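Local coordinates for putative sugar ABC transporter, substrate-binding protein (Clostridium phytofermentans, PDB 4WZZ) that binds L-rhamnose in the cleft between its two lobes and probably delivers this or a related sugar to an ABC importer, at residues D180-S185 and G216-D221; D222-S227 and G251-A256; K269-G274 and Y293-N298. One frame throughout, in Å; residues are numbered along the deposited sequence.

Contact 1: D180-S185 and G216-D221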
loop_
_atom_site.group_PDB
_atom_site.type_symbol
_atom_site.label_atom_id
_atom_site.label_comp_id
_atom_site.label_asym_id
_atom_site.label_seq_id
_atom_site.Cartn_x
_atom_site.Cartn_y
_atom_site.Cartn_z
ATOM N N ASP A 180 5.115 -11.747 22.468
ATOM C CA ASP A 180 5.799 -10.626 21.857
ATOM C C ASP A 180 5.624 -10.652 20.354
ATOM O O ASP A 180 5.568 -11.722 19.729
ATOM C CB ASP A 180 7.284 -10.686 22.167
ATOM C CG ASP A 180 7.606 -10.482 23.631
ATOM O OD1 ASP A 180 6.835 -9.842 24.377
ATOM O OD2 ASP A 180 8.671 -10.970 24.029
ATOM N N TRP A 181 5.516 -9.469 19.757
ATOM C CA TRP A 181 5.460 -9.372 18.318
ATOM C C TRP A 181 6.177 -8.098 17.893
ATOM O O TRP A 181 6.488 -7.231 18.715
ATOM C CB TRP A 181 4.021 -9.428 17.806
ATOM C CG TRP A 181 3.143 -8.279 18.230
ATOM C CD1 TRP A 181 2.590 -8.073 19.459
ATOM C CD2 TRP A 181 2.730 -7.187 17.413
ATOM N NE1 TRP A 181 1.840 -6.919 19.447
ATOM C CE2 TRP A 181 1.898 -6.368 18.197
ATOM C CE3 TRP A 181 2.957 -6.843 16.080
ATOM C CZ2 TRP A 181 1.327 -5.195 17.699
ATOM C CZ3 TRP A 181 2.365 -5.710 15.582
ATOM C CH2 TRP A 181 1.565 -4.889 16.396
ATOM N N ALA A 182 6.507 -8.028 16.613
ATOM C CA ALA A 182 7.229 -6.891 16.071
ATOM C C ALA A 182 6.673 -6.506 14.708
ATOM O O ALA A 182 6.080 -7.321 14.016
ATOM C CB ALA A 182 8.723 -7.206 15.950
ATOM N N VAL A 183 6.861 -5.239 14.347
ATOM C CA VAL A 183 6.528 -4.771 13.011
ATOM C C VAL A 183 7.790 -4.638 12.175
ATOM O O VAL A 183 8.777 -4.030 12.605
ATOM C CB VAL A 183 5.873 -3.395 13.048
ATOM C CG1 VAL A 183 5.706 -2.850 11.634
ATOM C CG2 VAL A 183 4.534 -3.476 13.823
ATOM N N LEU A 184 7.749 -5.210 10.979
ATOM C CA LEU A 184 8.765 -4.963 9.966
ATOM C C LEU A 184 8.077 -4.109 8.919
ATOM O O LEU A 184 7.240 -4.595 8.144
ATOM C CB LEU A 184 9.249 -6.269 9.327
ATOM C CG LEU A 184 10.189 -6.107 8.136
ATOM C CD1 LEU A 184 11.470 -5.421 8.571
ATOM C CD2 LEU A 184 10.505 -7.476 7.497
ATOM N N SER A 185 8.406 -2.821 8.950
ATOM C CA SER A 185 7.783 -1.855 8.050
ATOM C C SER A 185 8.628 -1.648 6.791
ATOM O O SER A 185 9.633 -2.351 6.552
ATOM C CB SER A 185 7.603 -0.528 8.783
ATOM O OG SER A 185 6.736 0.322 8.070
ATOM N N GLY A 216 8.516 -3.357 19.041
ATOM C CA GLY A 216 8.940 -2.195 18.309
ATOM C C GLY A 216 8.761 -2.318 16.823
ATOM O O GLY A 216 8.277 -3.345 16.324
ATOM N N VAL A 217 9.162 -1.256 16.136
ATOM C CA VAL A 217 9.027 -1.133 14.695
ATOM C C VAL A 217 10.405 -1.072 14.058
ATOM O O VAL A 217 11.254 -0.235 14.443
ATOM C CB VAL A 217 8.247 0.136 14.300
ATOM C CG1 VAL A 217 8.097 0.205 12.776
ATOM C CG2 VAL A 217 6.891 0.164 14.994
ATOM N N TYR A 218 10.609 -1.944 13.075
ATOM C CA TYR A 218 11.846 -2.026 12.304
ATOM C C TYR A 218 11.577 -1.620 10.862
ATOM O O TYR A 218 10.475 -1.808 10.373
ATOM C CB TYR A 218 12.404 -3.450 12.332
ATOM C CG TYR A 218 12.843 -3.920 13.712
ATOM C CD1 TYR A 218 11.910 -4.181 14.708
ATOM C CD2 TYR A 218 14.186 -4.112 14.008
ATOM C CE1 TYR A 218 12.299 -4.619 15.967
ATOM C CE2 TYR A 218 14.587 -4.545 15.262
ATOM C CZ TYR A 218 13.646 -4.785 16.236
ATOM O OH TYR A 218 14.059 -5.219 17.472
ATOM N N TYR A 219 12.568 -1.035 10.193
ATOM C CA TYR A 219 12.346 -0.521 8.834
ATOM C C TYR A 219 13.209 -1.219 7.778
ATOM O O TYR A 219 14.448 -1.178 7.811
ATOM C CB TYR A 219 12.574 0.987 8.818
ATOM C CG TYR A 219 11.760 1.687 9.872
ATOM C CD1 TYR A 219 10.435 1.991 9.649
ATOM C CD2 TYR A 219 12.318 2.018 11.110
ATOM C CE1 TYR A 219 9.680 2.633 10.611
ATOM C CE2 TYR A 219 11.570 2.647 12.064
ATOM C CZ TYR A 219 10.252 2.938 11.813
ATOM O OH TYR A 219 9.476 3.571 12.756
ATOM N N GLY A 220 12.527 -1.849 6.821
ATOM C CA GLY A 220 13.182 -2.556 5.739
ATOM C C GLY A 220 13.203 -1.805 4.424
ATOM O O GLY A 220 13.728 -2.308 3.448
ATOM N N ASP A 221 12.620 -0.605 4.405
ATOM C CA ASP A 221 12.749 0.355 3.287
ATOM C C ASP A 221 12.186 -0.118 1.956
ATOM O O ASP A 221 12.526 0.425 0.896
ATOM C CB ASP A 221 14.207 0.766 3.120
ATOM C CG ASP A 221 14.720 1.545 4.313
ATOM O OD1 ASP A 221 13.906 1.908 5.176
ATOM O OD2 ASP A 221 15.932 1.762 4.414
#
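Val183 and Val217 stand side by side and point the same way from neighbouring parallel strands, the two strands of a beta-alpha-beta crossover whose connecting helix is 191-203. This is the unit from which the Rossmann-like lobes of periplasmic sugar-binding proteins are built. The short strand axes approach to 4.6 Å and diverge by 24°, the modest twist expected of adjacent parallel strands. In both valines CG1 is anti to the backbone N, a shared rotamer that sets the two CG1 methyls 4.0 Å apart. Val217 CG1 also meets Ser185 CB at 4.1 Å, and the same Ser185 CB lies 3.9 Å from Tyr219 CD1, approaching that ring obliquely. Ile197 of the crossover helix packs on Val183, Ser185 and Val217, which places this face of the sheet beneath that helix.

Leu184 and Tyr218 occupy the other face, under helix 224-237. There Leu184 CD1 reaches Tyr218 CB at 4.3 Å, and the tyrosine ring comes near Ala182, with CE1 4.4 Å from Ala182 CB, an oblique approach. Carbonyl oxygen Val183 O lies near the plane of this ring, at its edge.

Backbone bonds fix the register. Val183 N donates to Gly216 O, Tyr218 N to Val183 O, and Ser185 N to Tyr218 O, all three nearly straight at the hydrogen. Gly216 adopts a backbone conformation that a beta carbon would obstruct. Past the last strand pair the pattern changes: Gly220 N still binds Ser185 O at 2.9 Å, but the donor stands above the carbonyl plane, 46° out of it.

Contact 2: D222-S227 and G251-A256. With RAM (alpha-L-rhamnopyranose), chain B.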
loop_
_atom_site.group_PDB
_atom_site.type_symbol
_atom_site.label_atom_id
_atom_site.label_comp_id
_atom_site.label_asym_id
_atom_site.label_seq_id
_atom_site.Cartn_x
_atom_site.Cartn_y
_atom_site.Cartn_z
ATOM N N ASP A 222 11.314 -1.124 1.991
ATOM C CA ASP A 222 10.805 -1.709 0.759
ATOM C C ASP A 222 11.922 -2.274 -0.136
ATOM O O ASP A 222 11.811 -2.357 -1.375
ATOM C CB ASP A 222 9.909 -0.707 0.003
ATOM C CG ASP A 222 8.449 -0.866 0.346
ATOM O OD1 ASP A 222 8.030 -1.975 0.817
ATOM O OD2 ASP A 222 7.691 0.113 0.096
ATOM N N GLU A 223 12.985 -2.734 0.517
ATOM C CA GLU A 223 14.117 -3.348 -0.163
ATOM C C GLU A 223 14.266 -4.755 0.372
ATOM O O GLU A 223 14.185 -4.979 1.580
ATOM C CB GLU A 223 15.389 -2.555 0.121
ATOM C CG GLU A 223 15.342 -1.143 -0.383
ATOM C CD GLU A 223 16.638 -0.353 -0.184
ATOM O OE1 GLU A 223 17.687 -0.943 0.198
ATOM O OE2 GLU A 223 16.590 0.881 -0.422
ATOM N N TYR A 224 14.495 -5.699 -0.539
ATOM C CA TYR A 224 14.642 -7.104 -0.172
ATOM C C TYR A 224 15.765 -7.320 0.841
ATOM O O TYR A 224 15.537 -7.887 1.916
ATOM C CB TYR A 224 14.876 -7.908 -1.437
ATOM C CG TYR A 224 15.085 -9.392 -1.229
ATOM C CD1 TYR A 224 14.003 -10.230 -0.973
ATOM C CD2 TYR A 224 16.355 -9.964 -1.334
ATOM C CE1 TYR A 224 14.178 -11.594 -0.794
ATOM C CE2 TYR A 224 16.537 -11.333 -1.156
ATOM C CZ TYR A 224 15.431 -12.133 -0.883
ATOM O OH TYR A 224 15.547 -13.492 -0.704
ATOM N N GLN A 225 16.974 -6.876 0.515
ATOM C CA GLN A 225 18.122 -7.189 1.365
ATOM C C GLN A 225 17.983 -6.518 2.733
ATOM O O GLN A 225 18.168 -7.158 3.778
ATOM C CB GLN A 225 19.444 -6.818 0.696
ATOM C CG GLN A 225 20.671 -7.337 1.450
ATOM C CD GLN A 225 20.692 -8.854 1.597
ATOM O OE1 GLN A 225 20.623 -9.600 0.607
ATOM N NE2 GLN A 225 20.798 -9.324 2.842
ATOM N N ALA A 226 17.616 -5.241 2.745
ATOM C CA ALA A 226 17.416 -4.542 4.002
ATOM C C ALA A 226 16.323 -5.226 4.830
ATOM O O ALA A 226 16.427 -5.339 6.042
ATOM C CB ALA A 226 17.053 -3.091 3.749
ATOM N N SER A 227 15.286 -5.712 4.171
ATOM C CA SER A 227 14.201 -6.351 4.902
ATOM C C SER A 227 14.632 -7.711 5.474
ATOM O O SER A 227 14.269 -8.055 6.595
ATOM C CB SER A 227 12.968 -6.499 4.029
ATOM O OG SER A 227 12.450 -5.236 3.693
ATOM N N GLY A 251 8.679 -6.509 2.485
ATOM C CA GLY A 251 9.097 -6.964 3.793
ATOM C C GLY A 251 8.581 -8.342 4.150
ATOM O O GLY A 251 9.320 -9.173 4.704
ATOM N N ILE A 252 7.309 -8.599 3.851
ATOM C CA ILE A 252 6.745 -9.884 4.245
ATOM C C ILE A 252 7.403 -11.028 3.475
ATOM O O ILE A 252 7.691 -12.080 4.043
ATOM C CB ILE A 252 5.209 -9.918 4.156
ATOM C CG1 ILE A 252 4.655 -11.114 4.947
ATOM C CG2 ILE A 252 4.732 -9.894 2.699
ATOM C CD1 ILE A 252 3.143 -11.214 4.897
HETATM N N MSE A 253 7.674 -10.849 2.196
HETATM C CA MSE A 253 8.290 -11.958 1.480
HETATM C C MSE A 253 9.762 -12.135 1.872
HETATM O O MSE A 253 10.275 -13.259 1.881
HETATM C CB MSE A 253 8.045 -11.897 -0.029
HETATM C CG MSE A 253 8.546 -10.678 -0.773
HETATM SE SE MSE A 253 10.420 -10.751 -1.241
HETATM C CE MSE A 253 10.803 -12.642 -1.014
ATOM N N ALA A 254 10.430 -11.050 2.250
ATOM C CA ALA A 254 11.793 -11.149 2.734
ATOM C C ALA A 254 11.822 -11.868 4.076
ATOM O O ALA A 254 12.651 -12.748 4.274
ATOM C CB ALA A 254 12.433 -9.758 2.848
ATOM N N ALA A 255 10.923 -11.488 4.982
ATOM C CA ALA A 255 10.856 -12.141 6.285
ATOM C C ALA A 255 10.541 -13.628 6.100
ATOM O O ALA A 255 11.081 -14.493 6.804
ATOM C CB ALA A 255 9.800 -11.467 7.137
ATOM N N ALA A 256 9.626 -13.939 5.187
ATOM C CA ALA A 256 9.291 -15.350 4.952
ATOM C C ALA A 256 10.511 -16.160 4.535
ATOM O O ALA A 256 10.721 -17.310 4.989
ATOM C CB ALA A 256 8.210 -15.458 3.906
HETATM C C1 RAM B . 4.663 -2.300 -0.579
HETATM C C2 RAM B . 4.554 -0.784 -0.697
HETATM C C3 RAM B . 3.109 -0.315 -0.870
HETATM C C4 RAM B . 2.189 -0.979 0.149
HETATM C C5 RAM B . 2.381 -2.494 0.135
HETATM C C6 RAM B . 1.554 -3.177 1.212
HETATM O O1 RAM B . 4.398 -2.865 -1.815
HETATM O O2 RAM B . 5.117 -0.270 0.471
HETATM O O3 RAM B . 3.117 1.106 -0.763
HETATM O O4 RAM B . 0.842 -0.651 -0.139
HETATM O O5 RAM B . 3.726 -2.830 0.343
#
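Tyr224 sends its ring toward Met253 because CG is anti to the backbone N (chi1 179°), while the selenomethionine takes a different rotamer: in the conformer described, one of two deposited for Met253, its CG sits between the backbone N and the carbonyl carbon, and the chain bends again at chi2 and chi3, turning SE and CE back to the tyrosine. The result, for that conformer, is a Met-aromatic contact joining the first turn of helix 224-237 to helix 249-261. The two side chains cross at about a right angle. SE is 4.8 Å from the centroid of the Tyr224 ring and 80° off its normal, hence at the edge and not over a face; the methyl CE arrives near the ring plane, 3.5 Å from Tyr224 CE1.

Deeper in, the helices come close through small residues. Ala254 CB lies 3.5 Å from Ser227 CB, and Ser227 OG rests 3.8 Å from Gly251 CA. No hydrogen bond crosses between the segments. The serine hydroxyl instead donates to Glu223 O at the N-cap position, and OG has a further weak hydrogen bond with Gly220 O. Ser227 N binds Glu223 O as well, and the two bonds grip that oxygen from opposite faces of the carbonyl plane.

One residue ahead of the N-cap, Asp222 belongs to the sugar pocket. Thr248 OG1, from a second pocket residue, hydrogen-bonds its OD1 and probably orients the carboxylate; Lys62 makes only a long, weak ion pair with OD2. Asp222 OD2 accepts the rhamnose hydroxyl O2 at 2.6 Å.

Contact 3: K269-G274 and Y293-N298. With RAM (alpha-L-rhamnopyranose), chain B.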
loop_
_atom_site.group_PDB
_atom_site.type_symbol
_atom_site.label_atom_id
_atom_site.label_comp_id
_atom_site.label_asym_id
_atom_site.label_seq_id
_atom_site.Cartn_x
_atom_site.Cartn_y
_atom_site.Cartn_z
ATOM N N LYS A 269 5.779 -17.058 13.652
ATOM C CA LYS A 269 4.812 -16.935 12.605
ATOM C C LYS A 269 4.847 -15.526 12.023
ATOM O O LYS A 269 5.415 -14.577 12.599
ATOM C CB LYS A 269 3.421 -17.288 13.109
ATOM C CG LYS A 269 3.255 -18.745 13.579
ATOM C CD LYS A 269 3.591 -19.723 12.450
ATOM C CE LYS A 269 3.231 -21.130 12.772
ATOM N NZ LYS A 269 3.526 -22.005 11.612
ATOM N N LEU A 270 4.263 -15.419 10.844
ATOM C CA LEU A 270 4.382 -14.230 10.022
ATOM C C LEU A 270 3.007 -13.860 9.476
ATOM O O LEU A 270 2.281 -14.718 9.009
ATOM C CB LEU A 270 5.317 -14.520 8.855
ATOM C CG LEU A 270 5.581 -13.403 7.841
ATOM C CD1 LEU A 270 6.234 -12.209 8.511
ATOM C CD2 LEU A 270 6.442 -13.941 6.712
ATOM N N THR A 271 2.665 -12.582 9.548
ATOM C CA THR A 271 1.519 -12.064 8.820
ATOM C C THR A 271 1.855 -10.653 8.332
ATOM O O THR A 271 2.979 -10.166 8.499
ATOM C CB THR A 271 0.214 -12.123 9.637
ATOM O OG1 THR A 271 -0.911 -11.876 8.787
ATOM C CG2 THR A 271 0.221 -11.121 10.774
ATOM N N GLY A 272 0.890 -10.027 7.683
ATOM C CA GLY A 272 1.122 -8.729 7.081
ATOM C C GLY A 272 0.360 -8.516 5.799
ATOM O O GLY A 272 -0.743 -9.040 5.620
ATOM N N LEU A 273 0.976 -7.732 4.918
ATOM C CA LEU A 273 0.377 -7.296 3.651
ATOM C C LEU A 273 1.280 -7.785 2.528
ATOM O O LEU A 273 2.355 -7.257 2.328
ATOM C CB LEU A 273 0.246 -5.761 3.643
ATOM C CG LEU A 273 -0.601 -5.215 4.805
ATOM C CD1 LEU A 273 -0.620 -3.693 4.774
ATOM C CD2 LEU A 273 -2.037 -5.814 4.815
ATOM N N GLY A 274 0.843 -8.796 1.790
ATOM C CA GLY A 274 1.698 -9.408 0.799
ATOM C C GLY A 274 1.004 -9.761 -0.516
ATOM O O GLY A 274 -0.225 -9.829 -0.606
ATOM N N TYR A 293 -1.904 -16.850 7.278
ATOM C CA TYR A 293 -2.721 -16.009 6.415
ATOM C C TYR A 293 -2.221 -14.587 6.478
ATOM O O TYR A 293 -1.459 -14.203 7.385
ATOM C CB TYR A 293 -4.220 -16.069 6.747
ATOM C CG TYR A 293 -4.610 -15.717 8.176
ATOM C CD1 TYR A 293 -4.677 -16.696 9.157
ATOM C CD2 TYR A 293 -4.966 -14.417 8.527
ATOM C CE1 TYR A 293 -5.064 -16.396 10.451
ATOM C CE2 TYR A 293 -5.376 -14.109 9.839
ATOM C CZ TYR A 293 -5.411 -15.107 10.785
ATOM O OH TYR A 293 -5.793 -14.842 12.093
HETATM N N MSE A 294 -2.594 -13.833 5.454
HETATM C CA MSE A 294 -2.203 -12.423 5.367
HETATM C C MSE A 294 -3.285 -11.692 4.576
HETATM O O MSE A 294 -4.324 -12.280 4.248
HETATM C CB MSE A 294 -0.821 -12.297 4.735
HETATM C CG MSE A 294 -0.679 -12.971 3.405
HETATM SE SE MSE A 294 -1.218 -11.758 1.977
HETATM C CE MSE A 294 -0.661 -12.894 0.415
ATOM N N PHE A 295 -3.079 -10.406 4.306
ATOM C CA PHE A 295 -4.102 -9.598 3.654
ATOM C C PHE A 295 -3.520 -8.748 2.548
ATOM O O PHE A 295 -2.362 -8.349 2.584
ATOM C CB PHE A 295 -4.768 -8.653 4.670
ATOM C CG PHE A 295 -5.332 -9.364 5.858
ATOM C CD1 PHE A 295 -4.512 -9.711 6.915
ATOM C CD2 PHE A 295 -6.674 -9.701 5.913
ATOM C CE1 PHE A 295 -5.010 -10.396 7.994
ATOM C CE2 PHE A 295 -7.166 -10.378 7.019
ATOM C CZ PHE A 295 -6.334 -10.722 8.032
ATOM N N LEU A 296 -4.355 -8.425 1.572
ATOM C CA LEU A 296 -4.015 -7.348 0.656
ATOM C C LEU A 296 -5.305 -6.857 0.018
ATOM O O LEU A 296 -6.328 -6.741 0.710
ATOM C CB LEU A 296 -2.951 -7.798 -0.367
ATOM C CG LEU A 296 -2.102 -6.646 -0.941
ATOM C CD1 LEU A 296 -1.077 -6.161 0.077
ATOM C CD2 LEU A 296 -1.421 -7.059 -2.258
ATOM N N TRP A 297 -5.246 -6.587 -1.280
ATOM C CA TRP A 297 -6.276 -5.919 -2.080
ATOM C C TRP A 297 -5.700 -6.022 -3.479
ATOM O O TRP A 297 -4.553 -6.430 -3.637
ATOM C CB TRP A 297 -6.474 -4.435 -1.670
ATOM C CG TRP A 297 -5.190 -3.720 -1.688
ATOM C CD1 TRP A 297 -4.542 -3.212 -2.763
ATOM C CD2 TRP A 297 -4.344 -3.510 -0.561
ATOM N NE1 TRP A 297 -3.339 -2.673 -2.379
ATOM C CE2 TRP A 297 -3.187 -2.857 -1.026
ATOM C CE3 TRP A 297 -4.460 -3.803 0.795
ATOM C CZ2 TRP A 297 -2.142 -2.492 -0.170
ATOM C CZ3 TRP A 297 -3.437 -3.425 1.640
ATOM C CH2 TRP A 297 -2.284 -2.793 1.153
ATOM N N ASN A 298 -6.461 -5.659 -4.506
ATOM C CA ASN A 298 -5.964 -5.826 -5.853
ATOM C C ASN A 298 -5.204 -4.582 -6.302
ATOM O O ASN A 298 -5.820 -3.539 -6.535
ATOM C CB ASN A 298 -7.128 -6.132 -6.812
ATOM C CG ASN A 298 -6.661 -6.478 -8.210
ATOM O OD1 ASN A 298 -5.648 -5.973 -8.686
ATOM N ND2 ASN A 298 -7.425 -7.331 -8.900
HETATM C C1 RAM B . 4.663 -2.300 -0.579
HETATM C C2 RAM B . 4.554 -0.784 -0.697
HETATM C C3 RAM B . 3.109 -0.315 -0.870
HETATM C C4 RAM B . 2.189 -0.979 0.149
HETATM C C5 RAM B . 2.381 -2.494 0.135
HETATM C C6 RAM B . 1.554 -3.177 1.212
HETATM O O1 RAM B . 4.398 -2.865 -1.815
HETATM O O2 RAM B . 5.117 -0.270 0.471
HETATM O O3 RAM B . 3.117 1.106 -0.763
HETATM O O4 RAM B . 0.842 -0.651 -0.139
HETATM O O5 RAM B . 3.726 -2.830 0.343
#
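Leu273 is the apolar centre, its side-chain atoms divided among three residues of the facing segment. CD2 meets Phe295 CB at 3.9 Å, CB packs on Leu296 CD1, and CD1 comes to the edge of the Trp297 indole, 4.1 Å from CH2. Leu296 CG in turn lies over the centre of that indole, 3.8 Å above its plane. The sugar touches the same cluster: Leu273 CB is 3.8 Å from rhamnose C6, and rhamnose O4 lies in the indole plane at its edge.

On the other flank, Met294 bends at chi2 (87°) and carries SE and CE against Gly274, whose buried carbonyl oxygen has no hydrogen-bonding partner in the model.

Farther out, Phe295 N donates to Gly272 O at 3.0 Å with an N-H...O angle of 162°, whereas the return bond from Gly274 N to Phe295 O is weak. At the polar edge Thr271 OG1 donates to Tyr293 O at 2.8 Å.

Strand 269-272 is the outermost strand of its parallel sheet, and 294-296 runs beside it while pairing antiparallel with 357-359; helix 160-174 packs on Tyr293, Phe295 and Trp297, and helix 249-261 on Leu270 and Leu296.

Overall arrangement
All three contacts lie in one lobe of the protein, and contacts 2 and 3 both reach rhamnose, Asp222 from one and Leu273 with Trp297 from the other. Contact 1 stands back from the sugar, the Ser185 side chain being about 8 Å away, but its chain runs directly from Asp221 into Asp222. Contacts 1 and 2, with centres about 11 Å apart, meet where Leu184 CD2 packs 3.5 Å from Gly251 O. Contacts 2 and 3, centres about 13 Å apart, join through Ile252, whose CG2 is 3.6 Å from Gly274 CA. Contacts 1 and 3 do not touch, yet 180-185 and 269-272 share one parallel sheet, with strand 243-246 between them.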